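Local coordinates for protein ferritin (Ulva pertusa, PDB 3VNX) that stores iron inside a hollow shell of 24 subunits and, as a ferroxidase, probably oxidises iron(II) to iron(III) on its way in, at residues Glu51-Phe65 with Ala76-Ala90. Residues are numbered along the deposited sequence; the frame is centred on the assembly and turned at random. Where two conformers were deposited one is given.
Sequences EYTISYVYHALHSYF and AKFFKEASDEEREHA
Phe-79 lays one ring face beneath Leu-61, whose CB stands 3.9 Å from the ring centroid. Tyr-58 meets the same ring obliquely, CD1 to Phe-79 CD1 3.9 Å, and on the Phe-65 side the two phenyl planes run nearly parallel (21°) but slid apart, giving an aromatic cluster that Met-128 and Ala-127 of helix 123-151 cover. Midway, two serines donate to each other's backbone carbonyls: Ser-83 OG to Ser-55 O (2.7 Å) and Ser-55 OG to Ser-83 O (2.8 Å). Holding OG anti to the backbone N places each hydroxyl over the opposite carbonyl, which keeps its helical N-H on the other face. Helices 38-66 and 73-99 are the first antiparallel pair of the ferritin four-helix bundle. Toward one end His-62 ND1 bonds Ala-76 O (2.6 Å), while Lys-80 CB lies over the imidazole face. At the other, Glu-86 fits as a knob among Glu-51, Ile-54, Ser-55 and Tyr-58, its OE2 2.6 Å from Glu-51 OE2; Glu-51 OE1 accepts from Gln-47 and Asn-138, and a nearby calcium ion is consistent with the ferroxidase site. A water links Tyr-52 OH to Arg-87 NE; Tyr-52 OH is hydrogen-bonded to His-59 of a second subunit, and Arg-87 salt-bridges its Asp-84.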
loop_
_atom_site.group_PDB
_atom_site.type_symbol
_atom_site.label_atom_id
_atom_site.label_comp_id
_atom_site.label_asym_id
_atom_site.label_seq_id
_atom_site.Cartn_x
_atom_site.Cartn_y
_atom_site.Cartn_z
ATOM N N GLU A 51 -44.950 0.863 -27.986
ATOM C CA GLU A 51 -43.607 0.471 -27.569
ATOM C C GLU A 51 -43.667 -0.978 -27.149
ATOM O O GLU A 51 -42.814 -1.803 -27.533
ATOM C CB GLU A 51 -43.101 1.324 -26.393
ATOM C CG GLU A 51 -43.053 2.834 -26.638
ATOM C CD GLU A 51 -41.912 3.299 -27.565
ATOM O OE1 GLU A 51 -41.921 4.494 -27.943
ATOM O OE2 GLU A 51 -41.009 2.501 -27.914
ATOM N N TYR A 52 -44.689 -1.291 -26.362
ATOM C CA TYR A 52 -44.864 -2.665 -25.908
ATOM C C TYR A 52 -44.990 -3.638 -27.087
ATOM O O TYR A 52 -44.393 -4.711 -27.053
ATOM C CB TYR A 52 -46.034 -2.799 -24.930
ATOM C CG TYR A 52 -45.651 -3.449 -23.611
ATOM C CD1 TYR A 52 -45.019 -4.691 -23.589
ATOM C CD2 TYR A 52 -45.923 -2.825 -22.389
ATOM C CE1 TYR A 52 -44.654 -5.299 -22.388
ATOM C CE2 TYR A 52 -45.576 -3.427 -21.171
ATOM C CZ TYR A 52 -44.937 -4.669 -21.181
ATOM O OH TYR A 52 -44.580 -5.295 -19.994
ATOM N N THR A 53 -45.724 -3.264 -28.135
ATOM C CA THR A 53 -45.849 -4.114 -29.325
ATOM C C THR A 53 -44.501 -4.293 -30.015
ATOM O O THR A 53 -44.100 -5.413 -30.358
ATOM C CB THR A 53 -46.851 -3.545 -30.365
ATOM O OG1 THR A 53 -48.178 -3.602 -29.839
ATOM C CG2 THR A 53 -46.802 -4.352 -31.653
ATOM N N ILE A 54 -43.804 -3.176 -30.221
ATOM C CA ILE A 54 -42.503 -3.209 -30.899
ATOM C C ILE A 54 -41.459 -4.030 -30.115
ATOM O O ILE A 54 -40.615 -4.719 -30.694
ATOM C CB ILE A 54 -41.991 -1.789 -31.162
ATOM C CG1 ILE A 54 -42.882 -1.098 -32.196
ATOM C CG2 ILE A 54 -40.544 -1.809 -31.616
ATOM C CD1 ILE A 54 -42.534 0.354 -32.389
ATOM N N SER A 55 -41.532 -3.957 -28.795
ATOM C CA SER A 55 -40.692 -4.798 -27.965
ATOM C C SER A 55 -40.945 -6.274 -28.285
ATOM O O SER A 55 -40.006 -7.067 -28.385
ATOM C CB SER A 55 -40.966 -4.516 -26.491
ATOM O OG SER A 55 -40.333 -5.478 -25.686
ATOM N N TYR A 56 -42.218 -6.633 -28.455
ATOM C CA TYR A 56 -42.610 -8.027 -28.673
ATOM C C TYR A 56 -42.132 -8.486 -30.054
ATOM O O TYR A 56 -41.613 -9.597 -30.226
ATOM C CB TYR A 56 -44.129 -8.128 -28.563
ATOM C CG TYR A 56 -44.719 -9.472 -28.149
ATOM C CD1 TYR A 56 -44.250 -10.158 -27.038
ATOM C CD2 TYR A 56 -45.800 -10.013 -28.846
ATOM C CE1 TYR A 56 -44.827 -11.370 -26.649
ATOM C CE2 TYR A 56 -46.379 -11.219 -28.474
ATOM C CZ TYR A 56 -45.898 -11.892 -27.375
ATOM O OH TYR A 56 -46.479 -13.091 -27.008
ATOM N N VAL A 57 -42.304 -7.614 -31.037
ATOM C CA VAL A 57 -41.833 -7.883 -32.384
ATOM C C VAL A 57 -40.332 -8.089 -32.379
ATOM O O VAL A 57 -39.823 -9.025 -33.000
ATOM C CB VAL A 57 -42.143 -6.718 -33.313
ATOM C CG1 VAL A 57 -41.490 -6.944 -34.664
ATOM C CG2 VAL A 57 -43.645 -6.538 -33.443
ATOM N N TYR A 58 -39.617 -7.208 -31.682
ATOM C CA TYR A 58 -38.169 -7.351 -31.597
ATOM C C TYR A 58 -37.770 -8.669 -30.951
ATOM O O TYR A 58 -36.767 -9.281 -31.337
ATOM C CB TYR A 58 -37.527 -6.167 -30.880
ATOM C CG TYR A 58 -37.375 -4.976 -31.801
ATOM C CD1 TYR A 58 -37.321 -5.159 -33.177
ATOM C CD2 TYR A 58 -37.292 -3.678 -31.307
ATOM C CE1 TYR A 58 -37.188 -4.088 -34.041
ATOM C CE2 TYR A 58 -37.159 -2.593 -32.168
ATOM C CZ TYR A 58 -37.106 -2.806 -33.544
ATOM O OH TYR A 58 -36.978 -1.749 -34.434
ATOM N N HIS A 59 -38.567 -9.111 -29.979
ATOM C CA HIS A 59 -38.297 -10.378 -29.325
ATOM C C HIS A 59 -38.479 -11.530 -30.319
ATOM O O HIS A 59 -37.728 -12.513 -30.293
ATOM C CB HIS A 59 -39.186 -10.568 -28.099
ATOM C CG HIS A 59 -38.557 -11.414 -27.042
ATOM N ND1 HIS A 59 -39.108 -11.570 -25.784
ATOM C CD2 HIS A 59 -37.413 -12.138 -27.041
ATOM C CE1 HIS A 59 -38.333 -12.362 -25.064
ATOM N NE2 HIS A 59 -37.299 -12.725 -25.807
ATOM N N ALA A 60 -39.462 -11.403 -31.208
ATOM C CA ALA A 60 -39.661 -12.429 -32.235
ATOM C C ALA A 60 -38.456 -12.479 -33.196
ATOM O O ALA A 60 -37.982 -13.565 -33.575
ATOM C CB ALA A 60 -40.974 -12.201 -32.988
ATOM N N LEU A 61 -37.947 -11.303 -33.564
ATOM C CA LEU A 61 -36.789 -11.229 -34.440
ATOM C C LEU A 61 -35.612 -11.931 -33.802
ATOM O O LEU A 61 -34.845 -12.648 -34.460
ATOM C CB LEU A 61 -36.442 -9.775 -34.722
ATOM C CG LEU A 61 -37.324 -9.203 -35.833
ATOM C CD1 LEU A 61 -37.290 -7.671 -35.855
ATOM C CD2 LEU A 61 -36.892 -9.789 -37.169
ATOM N N HIS A 62 -35.483 -11.740 -32.498
ATOM C CA HIS A 62 -34.422 -12.388 -31.759
ATOM C C HIS A 62 -34.496 -13.907 -31.917
ATOM O O HIS A 62 -33.483 -14.576 -32.195
ATOM C CB HIS A 62 -34.492 -12.017 -30.282
ATOM C CG HIS A 62 -33.789 -12.994 -29.400
ATOM N ND1 HIS A 62 -32.417 -13.020 -29.264
ATOM C CD2 HIS A 62 -34.265 -14.006 -28.634
ATOM C CE1 HIS A 62 -32.079 -13.995 -28.438
ATOM N NE2 HIS A 62 -33.182 -14.608 -28.042
ATOM N N SER A 63 -35.693 -14.458 -31.723
ATOM C CA SER A 63 -35.842 -15.907 -31.798
ATOM C C SER A 63 -35.541 -16.412 -33.195
ATOM O O SER A 63 -35.041 -17.524 -33.373
ATOM C CB SER A 63 -37.234 -16.347 -31.348
ATOM O OG SER A 63 -37.297 -16.371 -29.933
ATOM N N TYR A 64 -35.833 -15.588 -34.191
ATOM C CA TYR A 64 -35.534 -15.993 -35.553
ATOM C C TYR A 64 -34.012 -16.173 -35.739
ATOM O O TYR A 64 -33.554 -17.225 -36.198
ATOM C CB TYR A 64 -36.153 -15.034 -36.592
ATOM C CG TYR A 64 -35.762 -15.420 -37.996
ATOM C CD1 TYR A 64 -36.456 -16.420 -38.685
ATOM C CD2 TYR A 64 -34.661 -14.827 -38.621
ATOM C CE1 TYR A 64 -36.085 -16.802 -39.960
ATOM C CE2 TYR A 64 -34.280 -15.206 -39.904
ATOM C CZ TYR A 64 -34.994 -16.192 -40.568
ATOM O OH TYR A 64 -34.615 -16.573 -41.839
ATOM N N PHE A 65 -33.231 -15.169 -35.345
ATOM C CA PHE A 65 -31.781 -15.238 -35.518
ATOM C C PHE A 65 -31.092 -16.214 -34.562
ATOM O O PHE A 65 -29.973 -16.673 -34.830
ATOM C CB PHE A 65 -31.155 -13.843 -35.463
ATOM C CG PHE A 65 -31.558 -12.978 -36.610
ATOM C CD1 PHE A 65 -30.938 -13.116 -37.849
ATOM C CD2 PHE A 65 -32.596 -12.065 -36.478
ATOM C CE1 PHE A 65 -31.323 -12.331 -38.939
ATOM C CE2 PHE A 65 -32.987 -11.282 -37.548
ATOM C CZ PHE A 65 -32.348 -11.416 -38.790
ATOM N N ALA A 76 -29.175 -11.846 -33.055
ATOM C CA ALA A 76 -30.075 -12.299 -32.005
ATOM C C ALA A 76 -29.901 -11.458 -30.734
ATOM O O ALA A 76 -30.879 -11.044 -30.106
ATOM C CB ALA A 76 -29.886 -13.787 -31.715
ATOM N N LYS A 77 -28.655 -11.200 -30.359
ATOM C CA LYS A 77 -28.378 -10.432 -29.150
ATOM C C LYS A 77 -28.908 -9.017 -29.328
ATOM O O LYS A 77 -29.607 -8.461 -28.452
ATOM C CB LYS A 77 -26.876 -10.426 -28.875
ATOM C CG LYS A 77 -26.405 -9.532 -27.744
ATOM C CD LYS A 77 -24.919 -9.819 -27.411
ATOM C CE LYS A 77 -24.341 -8.814 -26.405
ATOM N NZ LYS A 77 -24.346 -7.403 -26.920
ATOM N N PHE A 78 -28.581 -8.447 -30.482
ATOM C CA PHE A 78 -29.051 -7.118 -30.842
ATOM C C PHE A 78 -30.565 -6.980 -30.666
ATOM O O PHE A 78 -31.055 -5.991 -30.116
ATOM C CB PHE A 78 -28.679 -6.797 -32.287
ATOM C CG PHE A 78 -29.164 -5.460 -32.740
ATOM C CD1 PHE A 78 -28.400 -4.320 -32.515
ATOM C CD2 PHE A 78 -30.396 -5.333 -33.379
ATOM C CE1 PHE A 78 -28.841 -3.075 -32.926
ATOM C CE2 PHE A 78 -30.848 -4.100 -33.798
ATOM C CZ PHE A 78 -30.066 -2.958 -33.573
ATOM N N PHE A 79 -31.314 -7.975 -31.128
ATOM C CA PHE A 79 -32.756 -7.863 -31.025
ATOM C C PHE A 79 -33.289 -8.103 -29.622
ATOM O O PHE A 79 -34.279 -7.489 -29.228
ATOM C CB PHE A 79 -33.468 -8.711 -32.078
ATOM C CG PHE A 79 -33.365 -8.134 -33.447
ATOM C CD1 PHE A 79 -33.862 -6.861 -33.706
ATOM C CD2 PHE A 79 -32.750 -8.836 -34.468
ATOM C CE1 PHE A 79 -33.763 -6.298 -34.965
ATOM C CE2 PHE A 79 -32.645 -8.283 -35.739
ATOM C CZ PHE A 79 -33.156 -7.016 -35.989
ATOM N N LYS A 80 -32.644 -8.981 -28.863
ATOM C CA LYS A 80 -33.058 -9.143 -27.479
ATOM C C LYS A 80 -32.897 -7.811 -26.743
ATOM O O LYS A 80 -33.792 -7.392 -26.002
ATOM C CB LYS A 80 -32.287 -10.264 -26.772
ATOM C CG LYS A 80 -32.602 -10.373 -25.272
ATOM C CD LYS A 80 -34.118 -10.432 -25.000
ATOM C CE LYS A 80 -34.436 -10.943 -23.589
ATOM N NZ LYS A 80 -33.920 -10.055 -22.509
ATOM N N GLU A 81 -31.765 -7.139 -26.961
ATOM C CA GLU A 81 -31.513 -5.855 -26.320
ATOM C C GLU A 81 -32.522 -4.810 -26.795
ATOM O O GLU A 81 -33.132 -4.104 -25.990
ATOM C CB GLU A 81 -30.075 -5.404 -26.586
ATOM C CG GLU A 81 -29.043 -6.293 -25.898
ATOM C CD GLU A 81 -27.626 -6.080 -26.402
ATOM O OE1 GLU A 81 -27.441 -5.399 -27.439
ATOM O OE2 GLU A 81 -26.697 -6.609 -25.755
ATOM N N ALA A 82 -32.710 -4.714 -28.109
ATOM C CA ALA A 82 -33.717 -3.790 -28.620
ATOM C C ALA A 82 -35.069 -4.086 -27.962
ATOM O O ALA A 82 -35.808 -3.157 -27.607
ATOM C CB ALA A 82 -33.817 -3.854 -30.146
ATOM N N SER A 83 -35.379 -5.371 -27.771
ATOM C CA SER A 83 -36.636 -5.736 -27.118
ATOM C C SER A 83 -36.704 -5.260 -25.658
ATOM O O SER A 83 -37.691 -4.642 -25.241
ATOM C CB SER A 83 -36.919 -7.234 -27.217
ATOM O OG SER A 83 -38.091 -7.541 -26.476
ATOM N N ASP A 84 -35.657 -5.540 -24.887
ATOM C CA ASP A 84 -35.559 -4.987 -23.533
ATOM C C ASP A 84 -35.739 -3.466 -23.537
ATOM O O ASP A 84 -36.483 -2.911 -22.711
ATOM C CB ASP A 84 -34.201 -5.319 -22.893
ATOM C CG ASP A 84 -33.976 -6.810 -22.713
ATOM O OD1 ASP A 84 -34.935 -7.592 -22.861
ATOM O OD2 ASP A 84 -32.828 -7.207 -22.428
ATOM N N GLU A 85 -35.055 -2.794 -24.466
ATOM C CA GLU A 85 -35.053 -1.331 -24.528
ATOM C C GLU A 85 -36.436 -0.758 -24.834
ATOM O O GLU A 85 -36.860 0.236 -24.223
ATOM C CB GLU A 85 -34.021 -0.818 -25.543
ATOM C CG GLU A 85 -34.238 0.638 -25.984
ATOM C CD GLU A 85 -33.106 1.193 -26.849
ATOM O OE1 GLU A 85 -31.998 0.620 -26.837
ATOM O OE2 GLU A 85 -33.322 2.219 -27.537
ATOM N N GLU A 86 -37.151 -1.383 -25.777
ATOM C CA GLU A 86 -38.481 -0.880 -26.138
ATOM C C GLU A 86 -39.475 -1.079 -24.992
ATOM O O GLU A 86 -40.377 -0.249 -24.775
ATOM C CB GLU A 86 -39.020 -1.515 -27.424
ATOM C CG GLU A 86 -38.294 -1.107 -28.686
ATOM C CD GLU A 86 -38.355 0.394 -28.976
ATOM O OE1 GLU A 86 -37.285 1.045 -28.969
ATOM O OE2 GLU A 86 -39.460 0.919 -29.235
ATOM N N ARG A 87 -39.303 -2.181 -24.266
ATOM C CA ARG A 87 -40.168 -2.485 -23.128
ATOM C C ARG A 87 -39.936 -1.470 -22.024
ATOM O O ARG A 87 -40.872 -1.056 -21.343
ATOM C CB ARG A 87 -39.911 -3.902 -22.609
ATOM C CG ARG A 87 -40.647 -4.234 -21.334
ATOM C CD ARG A 87 -40.637 -5.736 -21.073
ATOM N NE ARG A 87 -41.165 -6.095 -19.754
ATOM C CZ ARG A 87 -40.463 -6.061 -18.622
ATOM N NH1 ARG A 87 -39.186 -5.663 -18.634
ATOM N NH2 ARG A 87 -41.035 -6.426 -17.473
ATOM N N GLU A 88 -38.677 -1.066 -21.858
ATOM C CA GLU A 88 -38.327 -0.006 -20.923
ATOM C C GLU A 88 -38.904 1.340 -21.376
ATOM O O GLU A 88 -39.299 2.156 -20.551
ATOM C CB GLU A 88 -36.801 0.061 -20.716
ATOM C CG GLU A 88 -36.294 1.258 -19.874
ATOM C CD GLU A 88 -36.808 1.305 -18.418
ATOM O OE1 GLU A 88 -37.091 2.429 -17.924
ATOM O OE2 GLU A 88 -36.916 0.240 -17.760
ATOM N N HIS A 89 -38.963 1.570 -22.684
ATOM C CA HIS A 89 -39.632 2.766 -23.184
ATOM C C HIS A 89 -41.091 2.788 -22.741
ATOM O O HIS A 89 -41.592 3.825 -22.287
ATOM C CB HIS A 89 -39.529 2.879 -24.705
ATOM C CG HIS A 89 -38.150 3.197 -25.195
ATOM N ND1 HIS A 89 -37.743 2.944 -26.486
ATOM C CD2 HIS A 89 -37.086 3.747 -24.563
ATOM C CE1 HIS A 89 -36.487 3.325 -26.631
ATOM N NE2 HIS A 89 -36.062 3.814 -25.479
ATOM N N ALA A 90 -41.763 1.639 -22.865
ATOM C CA ALA A 90 -43.140 1.497 -22.396
ATOM C C ALA A 90 -43.239 1.781 -20.899
ATOM O O ALA A 90 -44.126 2.521 -20.446
ATOM C CB ALA A 90 -43.683 0.106 -22.720
HETATM O O HOH W 1 -43.371 -7.621 -19.584
#